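Local coordinates for extracellular ligand-binding receptor (Verminephrobacter eiseniae, PDB 4M88), which probably binds an amino acid outside the membrane and presents it to an ABC transporter, as a two-lobed solute receptor of the leucine-binding protein family, at residues A19-L24 with S77-A82; V100-P105 with H120-D125; A107-T112 with L151-S156; Q254-P259 with Q288-L293. All blocks are in the same frame, centred on the assembly; numbering follows the deposited sequence.

Contact 1 of 4, residues A19-L24 with S77-A82; sequences ADAAGL and SPMGSA
L24 and the selenomethionine M79 meet in the first lobe of a Rossmann-like periplasmic binding protein fold, where helix 18-37 packs on the loop that leaves strand 74-76. The contact is mainly van der Waals packing, with no hydrogen bond between the segments, and it illustrates how two long side chains join a helix to the loop after a strand. M79 has its CG anti to the backbone N (chi1 165°), and its chain turns only at its end. The terminal CE of M79 lies 3.6 Å from CD1 of L24, the two side chains crossing obliquely. SE of M79 comes down on the helix itself, 4.4 Å from CB of A21 and 4.0 Å from CB of D20. F287 of helix 286-303 also touches M79.

The polar groups of D20 and S77 bond outside the two segments. The carboxylate of D20 bonds through OD1 to Q237 of the second lobe, and OG of S77 is held by N102. L24 also meets S77 with both its methyls. CD2 of L24 lies 3.8 Å from OG of S77. CD1 of L24 lies 3.6 Å from the carbonyl O of S77.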
loop_
_atom_site.group_PDB
_atom_site.type_symbol
_atom_site.label_atom_id
_atom_site.label_comp_id
_atom_site.label_asym_id
_atom_site.label_seq_id
_atom_site.Cartn_x
_atom_site.Cartn_y
_atom_site.Cartn_z
ATOM N N ALA A 19 -11.121 -8.269 1.945
ATOM C CA ALA A 19 -11.734 -6.953 1.734
ATOM C C ALA A 19 -10.771 -5.971 1.075
ATOM O O ALA A 19 -11.166 -5.137 0.257
ATOM C CB ALA A 19 -12.254 -6.388 3.037
ATOM N N ASP A 20 -9.505 -6.050 1.446
ATOM C CA ASP A 20 -8.543 -5.096 0.905
ATOM C C ASP A 20 -8.174 -5.444 -0.525
ATOM O O ASP A 20 -7.957 -4.550 -1.348
ATOM C CB ASP A 20 -7.314 -5.008 1.797
ATOM C CG ASP A 20 -7.625 -4.384 3.155
ATOM O OD1 ASP A 20 -8.609 -3.618 3.267
ATOM O OD2 ASP A 20 -6.878 -4.661 4.108
ATOM N N ALA A 21 -8.113 -6.745 -0.821
ATOM C CA ALA A 21 -7.842 -7.212 -2.181
ATOM C C ALA A 21 -8.997 -6.800 -3.086
ATOM O O ALA A 21 -8.789 -6.403 -4.235
ATOM C CB ALA A 21 -7.654 -8.734 -2.211
ATOM N N ALA A 22 -10.215 -6.887 -2.559
ATOM C CA ALA A 22 -11.404 -6.449 -3.282
ATOM C C ALA A 22 -11.339 -4.947 -3.573
ATOM O O ALA A 22 -11.782 -4.493 -4.631
ATOM C CB ALA A 22 -12.665 -6.787 -2.480
ATOM N N GLY A 23 -10.798 -4.184 -2.627
ATOM C CA GLY A 23 -10.633 -2.744 -2.796
ATOM C C GLY A 23 -9.654 -2.388 -3.906
ATOM O O GLY A 23 -9.951 -1.546 -4.765
ATOM N N LEU A 24 -8.485 -3.023 -3.901
ATOM C CA LEU A 24 -7.535 -2.854 -5.001
ATOM C C LEU A 24 -8.193 -3.206 -6.322
ATOM O O LEU A 24 -8.034 -2.501 -7.317
ATOM C CB LEU A 24 -6.300 -3.751 -4.816
ATOM C CG LEU A 24 -5.220 -3.370 -3.812
ATOM C CD1 LEU A 24 -4.168 -4.476 -3.800
ATOM C CD2 LEU A 24 -4.586 -2.041 -4.177
ATOM N N SER A 77 -0.314 -4.476 -8.905
ATOM C CA SER A 77 -0.387 -4.393 -7.439
ATOM C C SER A 77 -0.640 -5.725 -6.707
ATOM O O SER A 77 -1.659 -5.879 -6.030
ATOM C CB SER A 77 -1.430 -3.344 -7.024
ATOM O OG SER A 77 -1.228 -2.943 -5.682
ATOM N N PRO A 78 0.288 -6.692 -6.840
ATOM C CA PRO A 78 0.166 -7.858 -5.957
ATOM C C PRO A 78 0.220 -7.422 -4.500
ATOM O O PRO A 78 0.898 -6.445 -4.156
ATOM C CB PRO A 78 1.383 -8.719 -6.316
ATOM C CG PRO A 78 2.373 -7.747 -6.940
ATOM C CD PRO A 78 1.503 -6.749 -7.674
HETATM N N MSE A 79 -0.509 -8.152 -3.665
HETATM C CA MSE A 79 -0.674 -7.816 -2.262
HETATM C C MSE A 79 -0.403 -9.040 -1.387
HETATM O O MSE A 79 -0.952 -10.121 -1.624
HETATM C CB MSE A 79 -2.093 -7.300 -2.022
HETATM C CG MSE A 79 -2.492 -7.249 -0.565
HETATM SE SE MSE A 79 -4.317 -6.549 -0.406
HETATM C CE MSE A 79 -3.827 -4.684 -0.230
ATOM N N GLY A 80 0.452 -8.864 -0.384
ATOM C CA GLY A 80 0.773 -9.930 0.546
ATOM C C GLY A 80 2.271 -10.103 0.655
ATOM O O GLY A 80 2.948 -10.300 -0.361
ATOM N N SER A 81 2.790 -10.022 1.880
ATOM C CA SER A 81 4.215 -10.227 2.141
ATOM C C SER A 81 4.747 -11.564 1.618
ATOM O O SER A 81 5.779 -11.608 0.944
ATOM C CB SER A 81 4.489 -10.142 3.645
ATOM O OG SER A 81 4.000 -8.925 4.176
ATOM N N ALA A 82 4.057 -12.649 1.957
ATOM C CA ALA A 82 4.510 -13.985 1.596
ATOM C C ALA A 82 4.539 -14.146 0.089
ATOM O O ALA A 82 5.473 -14.730 -0.463
ATOM C CB ALA A 82 3.602 -15.050 2.223
#

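Contact 2 of 4, residues V100-P105 with H120-D125; sequences VVNGVP and HVRAGD
The backbones come closest where N102 and H120 face each other, their CA atoms 4.2 Å apart, and then diverge toward P105, which follows a cis peptide bond, and D125. Both segments leave the C-terminal ends of neighbouring parallel strands, 99-101 and 118-119, in the Rossmann-like first lobe, and 120-125 is consistent with one of the hinge crossings of this two-lobed family, since it leads from the first lobe's sheet to helix 125-138, which precedes strand 143-149 of the second lobe's sheet.

N102 shows how one amide can fix such a crossing. Its OD1 accepts two backbone N-H groups from the same face of the amide plane: V121 N at 2.9 Å and R122 N at 3.1 Å, the second bond a little straighter at 154°. The amide's other end is used as well, ND2 bonding to E290 and to OG of S77. An alanine in place of N102 would probably leave the N-H groups of V121 and R122 without this acceptor and deprive E290 of one of its partners.

Van der Waals contacts flank the amide. CG2 of V121 lies 3.9 Å from CG1 of V101. R122 CG, placed between its backbone N and carbonyl carbon (chi1 58°), lies 3.5 Å from N102 OD1. The guanidinium goes on to a salt bridge with E290. Nearer the imidazole of H120, a water joins the segments, donating to G103 O at 2.7 Å and lying 2.9 Å from H120 ND1.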
loop_
_atom_site.group_PDB
_atom_site.type_symbol
_atom_site.label_atom_id
_atom_site.label_comp_id
_atom_site.label_asym_id
_atom_site.label_seq_id
_atom_site.Cartn_x
_atom_site.Cartn_y
_atom_site.Cartn_z
ATOM N N VAL A 100 5.684 -5.800 -13.260
ATOM C CA VAL A 100 4.806 -5.806 -12.095
ATOM C C VAL A 100 4.714 -4.372 -11.618
ATOM O O VAL A 100 5.731 -3.739 -11.351
ATOM C CB VAL A 100 5.351 -6.683 -10.952
ATOM C CG1 VAL A 100 4.377 -6.662 -9.778
ATOM C CG2 VAL A 100 5.559 -8.119 -11.423
ATOM N N VAL A 101 3.500 -3.842 -11.561
ATOM C CA VAL A 101 3.319 -2.428 -11.258
ATOM C C VAL A 101 2.672 -2.294 -9.897
ATOM O O VAL A 101 1.504 -2.661 -9.708
ATOM C CB VAL A 101 2.499 -1.700 -12.334
ATOM C CG1 VAL A 101 2.245 -0.251 -11.927
ATOM C CG2 VAL A 101 3.228 -1.753 -13.671
ATOM N N ASN A 102 3.472 -1.783 -8.965
ATOM C CA ASN A 102 3.126 -1.644 -7.552
ATOM C C ASN A 102 3.177 -2.970 -6.798
ATOM O O ASN A 102 3.060 -4.054 -7.387
ATOM C CB ASN A 102 1.784 -0.934 -7.335
ATOM C CG ASN A 102 1.721 -0.219 -5.990
ATOM O OD1 ASN A 102 2.689 0.437 -5.581
ATOM N ND2 ASN A 102 0.602 -0.367 -5.283
ATOM N N GLY A 103 3.377 -2.865 -5.493
ATOM C CA GLY A 103 3.401 -4.015 -4.612
ATOM C C GLY A 103 2.980 -3.524 -3.244
ATOM O O GLY A 103 3.348 -2.413 -2.841
ATOM N N VAL A 104 2.173 -4.329 -2.557
ATOM C CA VAL A 104 1.744 -4.040 -1.191
ATOM C C VAL A 104 2.084 -5.256 -0.346
ATOM O O VAL A 104 1.669 -6.363 -0.675
ATOM C CB VAL A 104 0.223 -3.848 -1.125
ATOM C CG1 VAL A 104 -0.241 -3.611 0.321
ATOM C CG2 VAL A 104 -0.205 -2.718 -2.036
ATOM N N PRO A 105 2.806 -5.069 0.771
ATOM C CA PRO A 105 3.248 -3.813 1.375
ATOM C C PRO A 105 4.529 -3.299 0.749
ATOM O O PRO A 105 5.224 -4.048 0.051
ATOM C CB PRO A 105 3.547 -4.229 2.816
ATOM C CG PRO A 105 4.058 -5.625 2.679
ATOM C CD PRO A 105 3.230 -6.238 1.565
ATOM N N HIS A 120 7.334 0.468 -8.296
ATOM C CA HIS A 120 6.555 0.797 -7.099
ATOM C C HIS A 120 5.879 2.143 -7.250
ATOM O O HIS A 120 6.530 3.130 -7.565
ATOM C CB HIS A 120 7.465 0.799 -5.868
ATOM C CG HIS A 120 8.225 -0.475 -5.708
ATOM N ND1 HIS A 120 7.679 -1.594 -5.112
ATOM C CD2 HIS A 120 9.459 -0.836 -6.132
ATOM C CE1 HIS A 120 8.560 -2.580 -5.151
ATOM N NE2 HIS A 120 9.645 -2.149 -5.770
ATOM N N VAL A 121 4.567 2.170 -7.041
ATOM C CA VAL A 121 3.794 3.397 -7.175
ATOM C C VAL A 121 3.659 4.088 -5.809
ATOM O O VAL A 121 3.646 5.308 -5.728
ATOM C CB VAL A 121 2.412 3.108 -7.802
ATOM C CG1 VAL A 121 1.569 4.360 -7.860
ATOM C CG2 VAL A 121 2.599 2.546 -9.217
ATOM N N ARG A 122 3.555 3.306 -4.742
ATOM C CA ARG A 122 3.465 3.893 -3.407
ATOM C C ARG A 122 4.859 4.130 -2.849
ATOM O O ARG A 122 5.806 3.403 -3.177
ATOM C CB ARG A 122 2.709 2.965 -2.454
ATOM C CG ARG A 122 3.366 1.587 -2.339
ATOM C CD ARG A 122 2.901 0.856 -1.094
ATOM N NE ARG A 122 1.451 0.965 -0.953
ATOM C CZ ARG A 122 0.825 1.106 0.209
ATOM N NH1 ARG A 122 -0.502 1.189 0.250
ATOM N NH2 ARG A 122 1.528 1.154 1.336
ATOM N N ALA A 123 4.983 5.137 -1.989
ATOM C CA ALA A 123 6.226 5.342 -1.254
ATOM C C ALA A 123 6.491 4.111 -0.391
ATOM O O ALA A 123 5.556 3.392 0.002
ATOM C CB ALA A 123 6.130 6.587 -0.381
ATOM N N GLY A 124 7.758 3.853 -0.092
ATOM C CA GLY A 124 8.092 2.682 0.699
ATOM C C GLY A 124 7.838 2.847 2.192
ATOM O O GLY A 124 7.751 3.973 2.691
ATOM N N ASP A 125 7.706 1.717 2.888
ATOM C CA ASP A 125 7.595 1.699 4.342
ATOM C C ASP A 125 8.732 2.477 4.990
ATOM O O ASP A 125 8.529 3.119 6.018
ATOM C CB ASP A 125 7.593 0.256 4.872
ATOM C CG ASP A 125 6.262 -0.451 4.655
ATOM O OD1 ASP A 125 5.368 0.147 4.017
ATOM O OD2 ASP A 125 6.126 -1.612 5.114
HETATM O O HOH W 1 5.781 -1.211 -2.938
#

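Contact 3 of 4, residues A107-T112 with L151-S156; sequences AESLRT and LPTGTS
A107 stands opposite T153, with CA atoms 5.8 Å apart, and S109 opposite S156 at 6.1 Å; a short, weakly bonded helical turn at 108-111 thus lies beside the first turn of helix 152-166. A107, S109, T153 and S156 are small, consistent with the close approach of the backbones.

T153 supplies the apolar half. Its methyl CG2 rests 3.7 Å from CB of A107 and 3.9 Å from CD1 of L110, whose side chain it crosses at a slant. The hydroxyl of the same residue is engaged away from this pair, OG1 bonding to S81 and to a glycerol probably taken up from the crystallisation liquor.

S156 supplies the polar half. With OG anti to its backbone N (chi1 172°), it extends toward the start of the 108-111 turn, where S109 N makes a weak bond to OG, 3.4 Å long. A water backs this up: it accepts from E108 N at 2.8 Å and lies 3.0 Å from the same S156 OG. Since helix 108-111 appears to belong to one lobe and helix 152-166 to the other, the contact probably joins the two lobes across the cleft, in which ligand is bound in type I periplasmic binding proteins.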
loop_
_atom_site.group_PDB
_atom_site.type_symbol
_atom_site.label_atom_id
_atom_site.label_comp_id
_atom_site.label_asym_id
_atom_site.label_seq_id
_atom_site.Cartn_x
_atom_site.Cartn_y
_atom_site.Cartn_z
ATOM N N ALA A 107 7.332 -2.925 2.027
ATOM C CA ALA A 107 8.409 -3.294 2.949
ATOM C C ALA A 107 9.776 -3.095 2.305
ATOM O O ALA A 107 9.952 -3.341 1.104
ATOM C CB ALA A 107 8.240 -4.733 3.419
ATOM N N GLU A 108 10.744 -2.642 3.096
ATOM C CA GLU A 108 12.067 -2.369 2.549
ATOM C C GLU A 108 12.679 -3.661 2.001
ATOM O O GLU A 108 13.367 -3.639 0.979
ATOM C CB GLU A 108 12.976 -1.711 3.603
ATOM C CG GLU A 108 14.354 -1.267 3.096
ATOM C CD GLU A 108 14.298 -0.216 1.981
ATOM O OE1 GLU A 108 13.226 0.387 1.746
ATOM O OE2 GLU A 108 15.343 0.004 1.326
ATOM N N SER A 109 12.399 -4.785 2.657
ATOM C CA SER A 109 12.979 -6.066 2.243
ATOM C C SER A 109 12.460 -6.552 0.883
ATOM O O SER A 109 13.083 -7.412 0.253
ATOM C CB SER A 109 12.734 -7.143 3.302
ATOM O OG SER A 109 11.347 -7.312 3.547
ATOM N N LEU A 110 11.320 -6.020 0.443
ATOM C CA LEU A 110 10.732 -6.408 -0.845
ATOM C C LEU A 110 11.145 -5.437 -1.955
ATOM O O LEU A 110 11.019 -5.723 -3.147
ATOM C CB LEU A 110 9.207 -6.446 -0.734
ATOM C CG LEU A 110 8.642 -7.329 0.380
ATOM C CD1 LEU A 110 7.125 -7.225 0.419
ATOM C CD2 LEU A 110 9.096 -8.779 0.205
ATOM N N ARG A 111 11.649 -4.285 -1.544
ATOM C CA ARG A 111 11.954 -3.189 -2.447
ATOM C C ARG A 111 13.457 -3.114 -2.713
ATOM O O ARG A 111 13.915 -2.597 -3.746
ATOM C CB ARG A 111 11.459 -1.904 -1.777
ATOM C CG ARG A 111 11.664 -0.644 -2.547
ATOM C CD ARG A 111 10.947 0.487 -1.847
ATOM N NE ARG A 111 9.498 0.341 -1.912
ATOM C CZ ARG A 111 8.681 1.311 -2.317
ATOM N NH1 ARG A 111 7.370 1.108 -2.353
ATOM N NH2 ARG A 111 9.182 2.482 -2.686
ATOM N N THR A 112 14.231 -3.655 -1.778
ATOM C CA THR A 112 15.684 -3.569 -1.847
ATOM C C THR A 112 16.238 -4.960 -1.593
ATOM O O THR A 112 16.120 -5.478 -0.483
ATOM C CB THR A 112 16.221 -2.582 -0.799
ATOM O OG1 THR A 112 15.569 -1.314 -0.963
ATOM C CG2 THR A 112 17.720 -2.395 -0.946
ATOM N N LEU A 151 6.530 -11.486 11.440
ATOM C CA LEU A 151 6.496 -11.856 10.035
ATOM C C LEU A 151 7.770 -11.238 9.471
ATOM O O LEU A 151 8.250 -10.248 10.020
ATOM C CB LEU A 151 5.290 -11.178 9.395
ATOM C CG LEU A 151 4.637 -11.798 8.175
ATOM C CD1 LEU A 151 4.181 -13.193 8.539
ATOM C CD2 LEU A 151 3.468 -10.940 7.718
ATOM N N PRO A 152 8.329 -11.805 8.385
ATOM C CA PRO A 152 9.541 -11.196 7.815
ATOM C C PRO A 152 9.420 -9.699 7.495
ATOM O O PRO A 152 10.355 -8.953 7.799
ATOM C CB PRO A 152 9.763 -12.002 6.536
ATOM C CG PRO A 152 9.241 -13.367 6.883
ATOM C CD PRO A 152 8.045 -13.126 7.791
ATOM N N THR A 153 8.309 -9.268 6.897
ATOM C CA THR A 153 8.121 -7.849 6.583
ATOM C C THR A 153 7.886 -6.985 7.829
ATOM O O THR A 153 8.135 -5.772 7.816
ATOM C CB THR A 153 6.960 -7.634 5.612
ATOM O OG1 THR A 153 5.790 -8.300 6.107
ATOM C CG2 THR A 153 7.324 -8.180 4.240
ATOM N N GLY A 154 7.389 -7.611 8.893
ATOM C CA GLY A 154 7.243 -6.936 10.173
ATOM C C GLY A 154 8.599 -6.712 10.806
ATOM O O GLY A 154 8.886 -5.626 11.314
ATOM N N THR A 155 9.432 -7.751 10.788
ATOM C CA THR A 155 10.805 -7.646 11.277
ATOM C C THR A 155 11.584 -6.609 10.461
ATOM O O THR A 155 12.408 -5.861 11.001
ATOM C CB THR A 155 11.526 -9.000 11.207
ATOM O OG1 THR A 155 10.832 -9.953 12.023
ATOM C CG2 THR A 155 12.961 -8.875 11.704
ATOM N N SER A 156 11.316 -6.567 9.158
ATOM C CA SER A 156 11.941 -5.580 8.280
ATOM C C SER A 156 11.530 -4.183 8.713
ATOM O O SER A 156 12.367 -3.287 8.798
ATOM C CB SER A 156 11.550 -5.808 6.812
ATOM O OG SER A 156 11.997 -4.741 5.984
HETATM O O HOH W 2 10.302 -2.255 5.866
#

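Contact 4 of 4, residues Q254-P259 with Q288-L293; sequences QAFPDP and QLEGYL
The loop 254-259, which leaves strand 250-254 of the second lobe and is consistent with another hinge crossing of this two-lobed fold, sets F256 against E290 and L293 on helix 286-303. Three apolar residues of the loop, F256, P257 and P259, pack against helix 286-303, and the pairing is a buried one held without any hydrogen bond between the segments.

F256 has a large share of the contact. Its CG is anti to the carbonyl carbon (chi1 -59°), beside the backbone N. E290 crosses the ring at about a right angle: its CA lies over one face, CG of E290 is 3.6 Å from CE2 of F256, and OE2 comes in the ring plane at the edge, 3.7 Å from the same CE2. The carboxylate is turned 62° from the ring. The glutamate's charge is met by R122 through OE1 and its OE2 by N102, so the aromatic ring lies beside an ion pair and would probably help shield it from water. An alanine in place of F256 would probably open a gap beside E290 and L293 where the ring had packed.

Obliquely, on the same side of the ring plane as the CA of E290, L293 slides past F256 in the opposite direction, its CD1 lying 3.4 Å from F256 CD1. L289 packs nearer the backbone, its CD2 3.9 Å from CB of F256, and CB of P259 stands 4.2 Å from CB of L289. The tightest approach is that of L289 CD2, 3.0 Å from the carbonyl O of P257.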
loop_
_atom_site.group_PDB
_atom_site.type_symbol
_atom_site.label_atom_id
_atom_site.label_comp_id
_atom_site.label_asym_id
_atom_site.label_seq_id
_atom_site.Cartn_x
_atom_site.Cartn_y
_atom_site.Cartn_z
ATOM N N GLN A 254 -0.099 8.400 4.758
ATOM C CA GLN A 254 -0.730 8.140 3.464
ATOM C C GLN A 254 0.290 8.196 2.349
ATOM O O GLN A 254 1.151 9.073 2.338
ATOM C CB GLN A 254 -1.826 9.164 3.185
ATOM C CG GLN A 254 -2.913 9.226 4.243
ATOM C CD GLN A 254 -3.868 8.043 4.206
ATOM O OE1 GLN A 254 -3.501 6.923 3.822
ATOM N NE2 GLN A 254 -5.108 8.286 4.614
ATOM N N ALA A 255 0.191 7.264 1.402
ATOM C CA ALA A 255 1.097 7.242 0.258
ATOM C C ALA A 255 0.452 7.914 -0.945
ATOM O O ALA A 255 1.092 8.089 -1.986
ATOM C CB ALA A 255 1.486 5.802 -0.094
ATOM N N PHE A 256 -0.809 8.302 -0.791
ATOM C CA PHE A 256 -1.571 8.881 -1.893
ATOM C C PHE A 256 -2.432 9.998 -1.332
ATOM O O PHE A 256 -2.683 10.021 -0.117
ATOM C CB PHE A 256 -2.477 7.806 -2.504
ATOM C CG PHE A 256 -1.737 6.619 -3.026
ATOM C CD1 PHE A 256 -1.040 6.701 -4.224
ATOM C CD2 PHE A 256 -1.720 5.419 -2.318
ATOM C CE1 PHE A 256 -0.348 5.609 -4.721
ATOM C CE2 PHE A 256 -1.029 4.323 -2.808
ATOM C CZ PHE A 256 -0.342 4.419 -4.015
ATOM N N PRO A 257 -2.905 10.915 -2.202
ATOM C CA PRO A 257 -3.863 11.933 -1.742
ATOM C C PRO A 257 -5.097 11.261 -1.163
ATOM O O PRO A 257 -5.365 10.093 -1.454
ATOM C CB PRO A 257 -4.230 12.682 -3.031
ATOM C CG PRO A 257 -3.035 12.490 -3.933
ATOM C CD PRO A 257 -2.553 11.088 -3.626
ATOM N N ASP A 258 -5.837 11.971 -0.326
ATOM C CA ASP A 258 -6.975 11.351 0.324
ATOM C C ASP A 258 -8.019 10.959 -0.716
ATOM O O ASP A 258 -8.358 11.763 -1.580
ATOM C CB ASP A 258 -7.587 12.301 1.356
ATOM C CG ASP A 258 -8.619 11.607 2.219
ATOM O OD1 ASP A 258 -9.767 11.474 1.745
ATOM O OD2 ASP A 258 -8.269 11.176 3.347
ATOM N N PRO A 259 -8.529 9.712 -0.630
ATOM C CA PRO A 259 -9.485 9.188 -1.617
ATOM C C PRO A 259 -10.849 9.869 -1.542
ATOM O O PRO A 259 -11.644 9.750 -2.475
ATOM C CB PRO A 259 -9.599 7.703 -1.249
ATOM C CG PRO A 259 -9.195 7.626 0.201
ATOM C CD PRO A 259 -8.135 8.695 0.363
ATOM N N GLN A 288 -8.669 1.296 -2.817
ATOM C CA GLN A 288 -9.324 1.589 -4.095
ATOM C C GLN A 288 -8.494 2.590 -4.888
ATOM O O GLN A 288 -8.279 2.420 -6.081
ATOM C CB GLN A 288 -10.739 2.127 -3.865
ATOM C CG GLN A 288 -11.677 1.035 -3.357
ATOM C CD GLN A 288 -12.957 1.565 -2.782
ATOM O OE1 GLN A 288 -13.061 2.746 -2.470
ATOM N NE2 GLN A 288 -13.951 0.685 -2.627
ATOM N N LEU A 289 -8.018 3.636 -4.226
ATOM C CA LEU A 289 -7.244 4.653 -4.929
ATOM C C LEU A 289 -5.915 4.086 -5.402
ATOM O O LEU A 289 -5.455 4.406 -6.493
ATOM C CB LEU A 289 -7.042 5.899 -4.057
ATOM C CG LEU A 289 -6.179 7.004 -4.666
ATOM C CD1 LEU A 289 -6.743 7.456 -6.003
ATOM C CD2 LEU A 289 -6.116 8.186 -3.711
ATOM N N GLU A 290 -5.306 3.226 -4.590
ATOM C CA GLU A 290 -4.046 2.587 -4.966
ATOM C C GLU A 290 -4.224 1.721 -6.203
ATOM O O GLU A 290 -3.362 1.708 -7.087
ATOM C CB GLU A 290 -3.512 1.729 -3.813
ATOM C CG GLU A 290 -2.142 1.131 -4.086
ATOM C CD GLU A 290 -1.331 0.901 -2.815
ATOM O OE1 GLU A 290 -1.912 0.938 -1.698
ATOM O OE2 GLU A 290 -0.102 0.699 -2.931
ATOM N N GLY A 291 -5.334 0.994 -6.266
ATOM C CA GLY A 291 -5.583 0.130 -7.414
ATOM C C GLY A 291 -5.816 0.975 -8.656
ATOM O O GLY A 291 -5.316 0.678 -9.736
ATOM N N TYR A 292 -6.564 2.054 -8.491
ATOM C CA TYR A 292 -6.824 2.969 -9.594
ATOM C C TYR A 292 -5.520 3.572 -10.134
ATOM O O TYR A 292 -5.288 3.590 -11.343
ATOM C CB TYR A 292 -7.800 4.047 -9.134
ATOM C CG TYR A 292 -8.045 5.149 -10.146
ATOM C CD1 TYR A 292 -9.066 5.041 -11.073
ATOM C CD2 TYR A 292 -7.242 6.291 -10.171
ATOM C CE1 TYR A 292 -9.302 6.050 -12.000
ATOM C CE2 TYR A 292 -7.463 7.306 -11.096
ATOM C CZ TYR A 292 -8.485 7.173 -12.012
ATOM O OH TYR A 292 -8.709 8.169 -12.929
ATOM N N LEU A 293 -4.664 4.054 -9.241
ATOM C CA LEU A 293 -3.414 4.698 -9.672
ATOM C C LEU A 293 -2.416 3.696 -10.249
ATOM O O LEU A 293 -1.627 4.034 -11.144
ATOM C CB LEU A 293 -2.773 5.481 -8.519
ATOM C CG LEU A 293 -3.519 6.765 -8.145
ATOM C CD1 LEU A 293 -2.960 7.412 -6.883
ATOM C CD2 LEU A 293 -3.498 7.760 -9.299
#

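Contact 2 lies most centrally by its centre distances, about 11 Å from the centres of contacts 1 and 4 and about 12 Å from that of contact 3, whereas the centres of contacts 3 and 4 are about 21 Å apart and those two do not touch. Contact 1 closes along the chain before the others open, contacts 2 and 3 interleave, and contact 4 comes last. Contacts 1 and 2 share the parallel five-stranded sheet, joined by the backbone bonds S77 N to V101 O and G80 N to V104 O. Helix 286-303 borders contacts 1, 2 and 4, so the probable hinge segments of contacts 2 and 4 pack against a shared helix, with contact 3 farther out between the lobes.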